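RNA-binding protein Lsm (PDB 6TFL) probably binds RNA as a ring-forming Sm-like protein, here a seven-subunit assembly carrying uridine and calcium ions. Local coordinates at residues A[8-21]-A[30-44]. Residues are numbered along the deposited sequence; the frame is centred on the assembly and turned at random.
Sequences LDVLEESLEETVTV and TGVLTGYDQHMNVVI. With CA (calcium ion), chain P; URI (uridine), chain Q.
Tyr36 stands against the N-terminal helix, where Leu11 and Leu15 meet its ring, and much of the apolar packing on the helix side gathers round it. Leu11 CB lies over the middle of one face, 3.9 Å from the ring centroid, while Leu15 CD2 meets the edge near CD1. Tyr36 CG sits between the backbone N and carbonyl carbon (chi1 68°), which turns the ring up to the helix. Leu11 also reaches Met40 CG through CD1, and its CD2 touches Leu33 CD2, the two side chains crossing at about a right angle. Deeper in, Val19 CG2 packs on Ile44 CD1 at 3.6 Å.

Among polar side chains, Tyr36 OH donates to Glu12 OE1 at 2.5 Å, a length short enough to be doubtful in detail, the carboxylate and ring planes standing 63° apart; Glu12 OE1 also accepts from Met3 N of a neighbouring subunit. A phenylalanine here would probably cost Glu12 OE1 its tyrosine partner, leaving this oxygen with Met3 N alone. Thr20 OG1 and Thr30 OG1 share a hydrogen bond of 2.9 Å.

Backbone bonds join the chain beyond the helix to the second segment: Glu16 N to Leu33 O (2.7 Å), Leu33 N to Glu17 O, and a reciprocal pair between Val19 and Gly31, where the strand bends sharply as in the Sm fold.

At opposite ends lie two sites. Calcium is held by Glu13 O (2.4 Å), Glu17 OE2 and a water; Asn41, braced by Asp37 OD2, pairs with uridine N3 and O4, and uridine C5 lies over one face of the His39 ring. The chemistry implies an apolar helix-to-sheet interface continued by antiparallel backbone pairing, with Glu12 linking it to the next subunit and polar ligand sites at its margins.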
ATOM      1  N   LEU A   8      -7.095   2.601  18.754  1.00 38.18           N
ATOM      2  CA  LEU A   8      -8.107   1.551  18.783  1.00 36.08           C
ATOM      3  C   LEU A   8      -8.760   1.442  20.159  1.00 41.29           C
ATOM      4  O   LEU A   8      -9.916   1.013  20.263  1.00 36.44           O
ATOM      5  CB  LEU A   8      -7.509   0.205  18.358  1.00 42.81           C
ATOM      6  CG  LEU A   8      -7.006   0.048  16.903  1.00 45.36           C
ATOM      7  CD1 LEU A   8      -6.686  -1.407  16.558  1.00 32.98           C
ATOM      8  CD2 LEU A   8      -7.990   0.618  15.896  1.00 38.90           C
ATOM      9  N   ASP A   9      -8.051   1.832  21.224  1.00 36.87           N
ATOM     10  CA  ASP A   9      -8.666   1.828  22.548  1.00 38.71           C
ATOM     11  C   ASP A   9      -9.659   2.981  22.702  1.00 38.10           C
ATOM     12  O   ASP A   9     -10.690   2.836  23.368  1.00 40.86           O
ATOM     13  CB  ASP A   9      -7.588   1.889  23.627  1.00 38.96           C
ATOM     14  CG  ASP A   9      -7.100   0.504  24.053  1.00 48.98           C
ATOM     15  OD1 ASP A   9      -7.621  -0.516  23.535  1.00 46.73           O
ATOM     16  OD2 ASP A   9      -6.199   0.435  24.922  1.00 51.45           O
ATOM     17  N   VAL A  10      -9.384   4.125  22.077  1.00 37.94           N
ATOM     18  CA  VAL A  10     -10.365   5.202  22.068  1.00 35.08           C
ATOM     19  C   VAL A  10     -11.606   4.779  21.287  1.00 36.97           C
ATOM     20  O   VAL A  10     -12.733   5.126  21.652  1.00 40.73           O
ATOM     21  CB  VAL A  10      -9.726   6.486  21.502  1.00 40.07           C
ATOM     22  CG1 VAL A  10     -10.754   7.599  21.369  1.00 36.75           C
ATOM     23  CG2 VAL A  10      -8.538   6.928  22.372  1.00 31.29           C
ATOM     24  N   LEU A  11     -11.422   4.017  20.203  1.00 37.13           N
ATOM     25  CA  LEU A  11     -12.567   3.499  19.455  1.00 40.91           C
ATOM     26  C   LEU A  11     -13.385   2.514  20.290  1.00 38.73           C
ATOM     27  O   LEU A  11     -14.619   2.516  20.228  1.00 42.81           O
ATOM     28  CB  LEU A  11     -12.106   2.820  18.167  1.00 36.43           C
ATOM     29  CG  LEU A  11     -11.603   3.708  17.029  1.00 40.52           C
ATOM     30  CD1 LEU A  11     -11.341   2.860  15.758  1.00 31.83           C
ATOM     31  CD2 LEU A  11     -12.574   4.839  16.755  1.00 38.54           C
ATOM     32  N   GLU A  12     -12.719   1.654  21.059  1.00 32.47           N
ATOM     33  CA  GLU A  12     -13.444   0.786  21.975  1.00 37.62           C
ATOM     34  C   GLU A  12     -14.338   1.603  22.896  1.00 44.40           C
ATOM     35  O   GLU A  12     -15.537   1.330  23.019  1.00 48.84           O
ATOM     36  CB  GLU A  12     -12.466  -0.059  22.788  1.00 35.12           C
ATOM     37  CG  GLU A  12     -13.124  -1.161  23.591  1.00 33.90           C
ATOM     38  CD  GLU A  12     -13.794  -2.238  22.727  1.00 46.39           C
ATOM     39  OE1 GLU A  12     -13.311  -2.506  21.597  1.00 49.62           O
ATOM     40  OE2 GLU A  12     -14.797  -2.836  23.181  1.00 43.50           O
ATOM     41  N   GLU A  13     -13.782   2.634  23.529  1.00 41.30           N
ATOM     42  CA  GLU A  13     -14.578   3.387  24.488  1.00 48.01           C
ATOM     43  C   GLU A  13     -15.513   4.394  23.832  1.00 48.04           C
ATOM     44  O   GLU A  13     -16.282   5.043  24.542  1.00 54.80           O
ATOM     45  CB  GLU A  13     -13.671   4.075  25.508  1.00 45.63           C
ATOM     46  CG  GLU A  13     -12.561   4.894  24.912  1.00 62.96           C
ATOM     47  CD  GLU A  13     -11.454   5.217  25.914  1.00 77.43           C
ATOM     48  OE1 GLU A  13     -11.012   4.278  26.622  1.00 75.93           O
ATOM     49  OE2 GLU A  13     -11.035   6.401  25.982  1.00 68.75           O
ATOM     50  N   SER A  14     -15.506   4.518  22.509  1.00 44.66           N
ATOM     51  CA  SER A  14     -16.537   5.275  21.813  1.00 41.61           C
ATOM     52  C   SER A  14     -17.628   4.393  21.231  1.00 41.25           C
ATOM     53  O   SER A  14     -18.502   4.910  20.535  1.00 41.60           O
ATOM     54  CB  SER A  14     -15.935   6.127  20.690  1.00 45.01           C
ATOM     55  OG  SER A  14     -14.713   6.723  21.087  1.00 48.55           O
ATOM     56  N   LEU A  15     -17.602   3.085  21.490  1.00 39.90           N
ATOM     57  CA  LEU A  15     -18.668   2.217  21.003  1.00 38.43           C
ATOM     58  C   LEU A  15     -20.001   2.635  21.604  1.00 45.48           C
ATOM     59  O   LEU A  15     -20.076   3.044  22.765  1.00 50.83           O
ATOM     60  CB  LEU A  15     -18.378   0.753  21.346  1.00 37.99           C
ATOM     61  CG  LEU A  15     -17.287   0.055  20.522  1.00 40.03           C
ATOM     62  CD1 LEU A  15     -16.842  -1.249  21.178  1.00 36.90           C
ATOM     63  CD2 LEU A  15     -17.762  -0.181  19.093  1.00 34.04           C
ATOM     64  N   GLU A  16     -21.060   2.531  20.802  1.00 50.01           N
ATOM     65  CA  GLU A  16     -22.434   2.906  21.141  1.00 51.63           C
ATOM     66  C   GLU A  16     -22.612   4.417  21.271  1.00 51.02           C
ATOM     67  O   GLU A  16     -23.725   4.868  21.568  1.00 53.10           O
ATOM     68  CB  GLU A  16     -22.946   2.215  22.422  1.00 45.12           C
ATOM     69  CG  GLU A  16     -22.679   0.705  22.467  1.00 52.83           C
ATOM     70  CD  GLU A  16     -23.887  -0.138  22.906  1.00 92.38           C
ATOM     71  OE1 GLU A  16     -23.914  -1.354  22.594  1.00 94.85           O
ATOM     72  OE2 GLU A  16     -24.800   0.400  23.574  1.00100.88           O
ATOM     73  N   GLU A  17     -21.573   5.215  21.028  1.00 44.31           N
ATOM     74  CA  GLU A  17     -21.662   6.671  21.029  1.00 46.88           C
ATOM     75  C   GLU A  17     -21.524   7.215  19.613  1.00 46.83           C
ATOM     76  O   GLU A  17     -21.132   6.510  18.676  1.00 38.59           O
ATOM     77  CB  GLU A  17     -20.591   7.299  21.935  1.00 44.96           C
ATOM     78  CG  GLU A  17     -20.737   6.939  23.411  1.00 49.81           C
ATOM     79  CD  GLU A  17     -19.392   6.777  24.106  1.00 60.93           C
ATOM     80  OE1 GLU A  17     -18.518   7.665  23.961  1.00 67.50           O
ATOM     81  OE2 GLU A  17     -19.206   5.756  24.803  1.00 69.57           O
ATOM     82  N   THR A  18     -21.831   8.503  19.475  1.00 39.41           N
ATOM     83  CA  THR A  18     -21.848   9.148  18.175  1.00 41.55           C
ATOM     84  C   THR A  18     -20.459   9.660  17.814  1.00 38.93           C
ATOM     85  O   THR A  18     -19.724  10.155  18.673  1.00 43.46           O
ATOM     86  CB  THR A  18     -22.873  10.280  18.166  1.00 40.50           C
ATOM     87  OG1 THR A  18     -24.172   9.716  18.366  1.00 47.22           O
ATOM     88  CG2 THR A  18     -22.874  10.991  16.832  1.00 38.60           C
ATOM     89  N   VAL A  19     -20.088   9.488  16.539  1.00 38.44           N
ATOM     90  CA  VAL A  19     -18.771   9.843  16.022  1.00 40.08           C
ATOM     91  C   VAL A  19     -18.951  10.397  14.618  1.00 36.94           C
ATOM     92  O   VAL A  19     -19.963  10.156  13.956  1.00 39.98           O
ATOM     93  CB  VAL A  19     -17.781   8.643  15.975  1.00 41.64           C
ATOM     94  CG1 VAL A  19     -17.589   8.017  17.353  1.00 33.35           C
ATOM     95  CG2 VAL A  19     -18.242   7.602  14.964  1.00 33.29           C
ATOM     96  N   THR A  20     -17.954  11.151  14.164  1.00 38.56           N
ATOM     97  CA  THR A  20     -17.896  11.596  12.776  1.00 40.27           C
ATOM     98  C   THR A  20     -16.627  11.059  12.135  1.00 36.44           C
ATOM     99  O   THR A  20     -15.529  11.204  12.686  1.00 37.63           O
ATOM    100  CB  THR A  20     -17.969  13.117  12.655  1.00 39.23           C
ATOM    101  OG1 THR A  20     -19.240  13.547  13.142  1.00 51.15           O
ATOM    102  CG2 THR A  20     -17.857  13.550  11.199  1.00 40.15           C
ATOM    103  N   VAL A  21     -16.801  10.408  10.994  1.00 36.15           N
ATOM    104  CA  VAL A  21     -15.716   9.848  10.206  1.00 37.64           C
ATOM    105  C   VAL A  21     -15.602  10.654   8.927  1.00 39.40           C
ATOM    106  O   VAL A  21     -16.595  10.832   8.212  1.00 39.57           O
ATOM    107  CB  VAL A  21     -15.972   8.369   9.886  1.00 38.39           C
ATOM    108  CG1 VAL A  21     -14.789   7.786   9.130  1.00 36.19           C
ATOM    109  CG2 VAL A  21     -16.230   7.610  11.164  1.00 39.07           C
ATOM    110  N   THR A  30     -21.742  10.649   9.987  1.00 43.97           N
ATOM    111  CA  THR A  30     -22.008  10.801  11.407  1.00 40.39           C
ATOM    112  C   THR A  30     -23.039   9.770  11.821  1.00 39.83           C
ATOM    113  O   THR A  30     -24.062   9.607  11.152  1.00 48.33           O
ATOM    114  CB  THR A  30     -22.491  12.216  11.731  1.00 36.01           C
ATOM    115  OG1 THR A  30     -21.466  13.136  11.356  1.00 43.66           O
ATOM    116  CG2 THR A  30     -22.736  12.380  13.211  1.00 31.91           C
ATOM    117  N   GLY A  31     -22.758   9.076  12.912  1.00 43.09           N
ATOM    118  CA  GLY A  31     -23.656   8.063  13.425  1.00 36.06           C
ATOM    119  C   GLY A  31     -23.016   7.410  14.625  1.00 40.16           C
ATOM    120  O   GLY A  31     -21.931   7.800  15.074  1.00 43.35           O
ATOM    121  N   VAL A  32     -23.701   6.405  15.143  1.00 39.79           N
ATOM    122  CA  VAL A  32     -23.217   5.683  16.309  1.00 38.63           C
ATOM    123  C   VAL A  32     -22.192   4.655  15.854  1.00 38.58           C
ATOM    124  O   VAL A  32     -22.455   3.854  14.949  1.00 38.50           O
ATOM    125  CB  VAL A  32     -24.388   5.019  17.058  1.00 40.14           C
ATOM    126  CG1 VAL A  32     -23.882   4.129  18.168  1.00 31.42           C
ATOM    127  CG2 VAL A  32     -25.310   6.071  17.613  1.00 38.71           C
ATOM    128  N   LEU A  33     -21.022   4.667  16.483  1.00 34.19           N
ATOM    129  CA  LEU A  33     -20.023   3.638  16.225  1.00 44.27           C
ATOM    130  C   LEU A  33     -20.458   2.336  16.898  1.00 44.83           C
ATOM    131  O   LEU A  33     -20.568   2.283  18.131  1.00 41.91           O
ATOM    132  CB  LEU A  33     -18.652   4.089  16.728  1.00 39.73           C
ATOM    133  CG  LEU A  33     -17.530   3.060  16.595  1.00 40.10           C
ATOM    134  CD1 LEU A  33     -17.031   3.029  15.159  1.00 39.95           C
ATOM    135  CD2 LEU A  33     -16.395   3.360  17.576  1.00 30.22           C
ATOM    136  N   THR A  34     -20.713   1.290  16.094  1.00 34.25           N
ATOM    137  CA  THR A  34     -21.088  -0.016  16.635  1.00 40.50           C
ATOM    138  C   THR A  34     -20.052  -1.105  16.381  1.00 40.66           C
ATOM    139  O   THR A  34     -20.249  -2.239  16.837  1.00 44.72           O
ATOM    140  CB  THR A  34     -22.452  -0.480  16.088  1.00 41.01           C
ATOM    141  OG1 THR A  34     -22.369  -0.698  14.674  1.00 43.52           O
ATOM    142  CG2 THR A  34     -23.552   0.551  16.385  1.00 32.47           C
ATOM    143  N   GLY A  35     -18.966  -0.817  15.672  1.00 37.91           N
ATOM    144  CA  GLY A  35     -17.891  -1.784  15.568  1.00 30.32           C
ATOM    145  C   GLY A  35     -16.711  -1.224  14.801  1.00 40.25           C
ATOM    146  O   GLY A  35     -16.817  -0.225  14.080  1.00 38.00           O
ATOM    147  N   TYR A  36     -15.583  -1.907  14.955  1.00 34.65           N
ATOM    148  CA  TYR A  36     -14.367  -1.567  14.242  1.00 33.31           C
ATOM    149  C   TYR A  36     -13.465  -2.794  14.268  1.00 38.81           C
ATOM    150  O   TYR A  36     -13.743  -3.776  14.966  1.00 38.56           O
ATOM    151  CB  TYR A  36     -13.675  -0.346  14.865  1.00 34.71           C
ATOM    152  CG  TYR A  36     -13.133  -0.653  16.220  1.00 32.15           C
ATOM    153  CD1 TYR A  36     -13.964  -0.615  17.336  1.00 34.83           C
ATOM    154  CD2 TYR A  36     -11.809  -1.016  16.391  1.00 32.74           C
ATOM    155  CE1 TYR A  36     -13.483  -0.919  18.584  1.00 36.92           C
ATOM    156  CE2 TYR A  36     -11.317  -1.328  17.636  1.00 33.85           C
ATOM    157  CZ  TYR A  36     -12.157  -1.279  18.728  1.00 36.35           C
ATOM    158  OH  TYR A  36     -11.676  -1.587  19.976  1.00 42.69           O
ATOM    159  N   ASP A  37     -12.372  -2.726  13.504  1.00 33.86           N
ATOM    160  CA  ASP A  37     -11.354  -3.767  13.555  1.00 39.93           C
ATOM    161  C   ASP A  37      -9.960  -3.145  13.455  1.00 37.63           C
ATOM    162  O   ASP A  37      -9.802  -1.930  13.332  1.00 42.87           O
ATOM    163  CB  ASP A  37     -11.594  -4.822  12.467  1.00 36.90           C
ATOM    164  CG  ASP A  37     -11.520  -4.252  11.060  1.00 47.41           C
ATOM    165  OD1 ASP A  37     -10.723  -3.304  10.811  1.00 40.42           O
ATOM    166  OD2 ASP A  37     -12.263  -4.775  10.189  1.00 44.53           O
ATOM    167  N   GLN A  38      -8.949  -4.011  13.469  1.00 47.97           N
ATOM    168  CA  GLN A  38      -7.547  -3.609  13.468  1.00 39.36           C
ATOM    169  C   GLN A  38      -7.155  -2.769  12.264  1.00 38.13           C
ATOM    170  O   GLN A  38      -6.168  -2.036  12.345  1.00 45.80           O
ATOM    171  CB  GLN A  38      -6.661  -4.852  13.522  1.00 40.44           C
ATOM    172  CG  GLN A  38      -7.323  -6.023  14.259  1.00 69.21           C
ATOM    173  CD  GLN A  38      -8.238  -6.871  13.359  1.00 71.04           C
ATOM    174  OE1 GLN A  38      -7.946  -7.087  12.174  1.00 72.56           O
ATOM    175  NE2 GLN A  38      -9.352  -7.347  13.923  1.00 66.11           N
ATOM    176  N   HIS A  39      -7.864  -2.864  11.144  1.00 38.95           N
ATOM    177  CA  HIS A  39      -7.543  -1.997  10.013  1.00 40.23           C
ATOM    178  C   HIS A  39      -8.178  -0.623  10.127  1.00 43.94           C
ATOM    179  O   HIS A  39      -7.970   0.217   9.242  1.00 46.58           O
ATOM    180  CB  HIS A  39      -8.007  -2.613   8.697  1.00 45.20           C
ATOM    181  CG  HIS A  39      -7.606  -4.040   8.523  1.00 53.60           C
ATOM    182  ND1 HIS A  39      -6.306  -4.422   8.279  1.00 62.41           N
ATOM    183  CD2 HIS A  39      -8.338  -5.180   8.547  1.00 51.73           C
ATOM    184  CE1 HIS A  39      -6.253  -5.739   8.164  1.00 63.23           C
ATOM    185  NE2 HIS A  39      -7.471  -6.223   8.326  1.00 55.92           N
ATOM    186  N   MET A  40      -8.959  -0.390  11.178  1.00 36.98           N
ATOM    187  CA  MET A  40      -9.797   0.788  11.331  1.00 45.08           C
ATOM    188  C   MET A  40     -10.933   0.818  10.314  1.00 41.97           C
ATOM    189  O   MET A  40     -11.444   1.899   9.998  1.00 42.66           O
ATOM    190  CB  MET A  40      -8.992   2.097  11.272  1.00 37.05           C
ATOM    191  CG  MET A  40      -9.371   3.083  12.359  1.00 48.41           C
ATOM    192  SD  MET A  40      -8.505   4.683  12.267  1.00 54.66           S
ATOM    193  CE  MET A  40      -7.066   4.315  13.265  1.00 44.02           C
ATOM    194  N   ASN A  41     -11.349  -0.339   9.794  1.00 36.33           N
ATOM    195  CA  ASN A  41     -12.710  -0.446   9.284  1.00 35.17           C
ATOM    196  C   ASN A  41     -13.652  -0.114  10.431  1.00 38.86           C
ATOM    197  O   ASN A  41     -13.432  -0.556  11.560  1.00 37.53           O
ATOM    198  CB  ASN A  41     -13.019  -1.851   8.772  1.00 38.99           C
ATOM    199  CG  ASN A  41     -12.021  -2.369   7.735  1.00 41.63           C
ATOM    200  OD1 ASN A  41     -11.394  -1.607   7.000  1.00 41.64           O
ATOM    201  ND2 ASN A  41     -11.900  -3.693   7.664  1.00 37.65           N
ATOM    202  N   VAL A  42     -14.677   0.693  10.164  1.00 35.21           N
ATOM    203  CA  VAL A  42     -15.656   1.031  11.187  1.00 33.49           C
ATOM    204  C   VAL A  42     -17.047   0.708  10.659  1.00 37.35           C
ATOM    205  O   VAL A  42     -17.289   0.673   9.446  1.00 34.57           O
ATOM    206  CB  VAL A  42     -15.571   2.515  11.639  1.00 32.83           C
ATOM    207  CG1 VAL A  42     -14.235   2.806  12.304  1.00 31.45           C
ATOM    208  CG2 VAL A  42     -15.791   3.472  10.467  1.00 34.35           C
ATOM    209  N   VAL A  43     -17.964   0.448  11.594  1.00 31.35           N
ATOM    210  CA  VAL A  43     -19.392   0.362  11.312  1.00 29.17           C
ATOM    211  C   VAL A  43     -20.076   1.557  11.973  1.00 34.79           C
ATOM    212  O   VAL A  43     -19.948   1.763  13.188  1.00 35.51           O
ATOM    213  CB  VAL A  43     -19.990  -0.963  11.810  1.00 35.97           C
ATOM    214  CG1 VAL A  43     -21.409  -1.139  11.281  1.00 29.81           C
ATOM    215  CG2 VAL A  43     -19.106  -2.135  11.413  1.00 34.72           C
ATOM    216  N   ILE A  44     -20.798   2.346  11.177  1.00 38.53           N
ATOM    217  CA  ILE A  44     -21.471   3.559  11.634  1.00 38.70           C
ATOM    218  C   ILE A  44     -22.966   3.389  11.387  1.00 44.30           C
ATOM    219  O   ILE A  44     -23.380   3.092  10.260  1.00 41.23           O
ATOM    220  CB  ILE A  44     -20.948   4.814  10.903  1.00 38.21           C
ATOM    221  CG1 ILE A  44     -19.433   4.938  11.008  1.00 33.83           C
ATOM    222  CG2 ILE A  44     -21.590   6.046  11.456  1.00 41.69           C
ATOM    223  CD1 ILE A  44     -18.937   5.089  12.412  1.00 40.24           C
TER
HETATM  224 CA    CA P 102     -17.249   5.285  26.758  1.00 89.47          CA
HETATM  225  N1  URI Q 103      -7.258  -2.960   4.819  0.88 61.87           N
HETATM  226  C2  URI Q 103      -8.449  -2.324   5.119  0.88 58.27           C
HETATM  227  N3  URI Q 103      -9.527  -3.155   5.278  0.88 52.35           N
HETATM  228  C4  URI Q 103      -9.543  -4.524   5.179  0.88 54.64           C
HETATM  229  C5  URI Q 103      -8.271  -5.115   4.877  0.88 51.93           C
HETATM  230  C6  URI Q 103      -7.194  -4.331   4.719  0.88 58.68           C
HETATM  231  O2  URI Q 103      -8.550  -1.108   5.230  0.88 54.42           O
HETATM  232  O4  URI Q 103     -10.616  -5.107   5.365  0.88 52.82           O
HETATM  233  C1' URI Q 103      -6.104  -2.060   4.674  0.88 66.05           C
HETATM  234  C2' URI Q 103      -5.268  -1.926   5.937  0.88 67.89           C
HETATM  235  C3' URI Q 103      -3.966  -1.379   5.364  0.88 80.16           C
HETATM  236  C4' URI Q 103      -3.849  -2.130   4.037  0.88 81.85           C
HETATM  237  O2' URI Q 103      -5.892  -1.103   6.899  0.88 64.80           O
HETATM  238  O3' URI Q 103      -4.107   0.020   5.117  0.88 79.02           O
HETATM  239  O4' URI Q 103      -5.208  -2.542   3.687  0.88 78.60           O
HETATM  240  C5' URI Q 103      -2.935  -3.331   4.083  0.88 86.85           C
HETATM  241  O5' URI Q 103      -1.605  -2.963   4.450  0.88 85.29           O
HETATM  242  O   HOH W   1     -16.551   7.692  25.963  1.00 61.90           O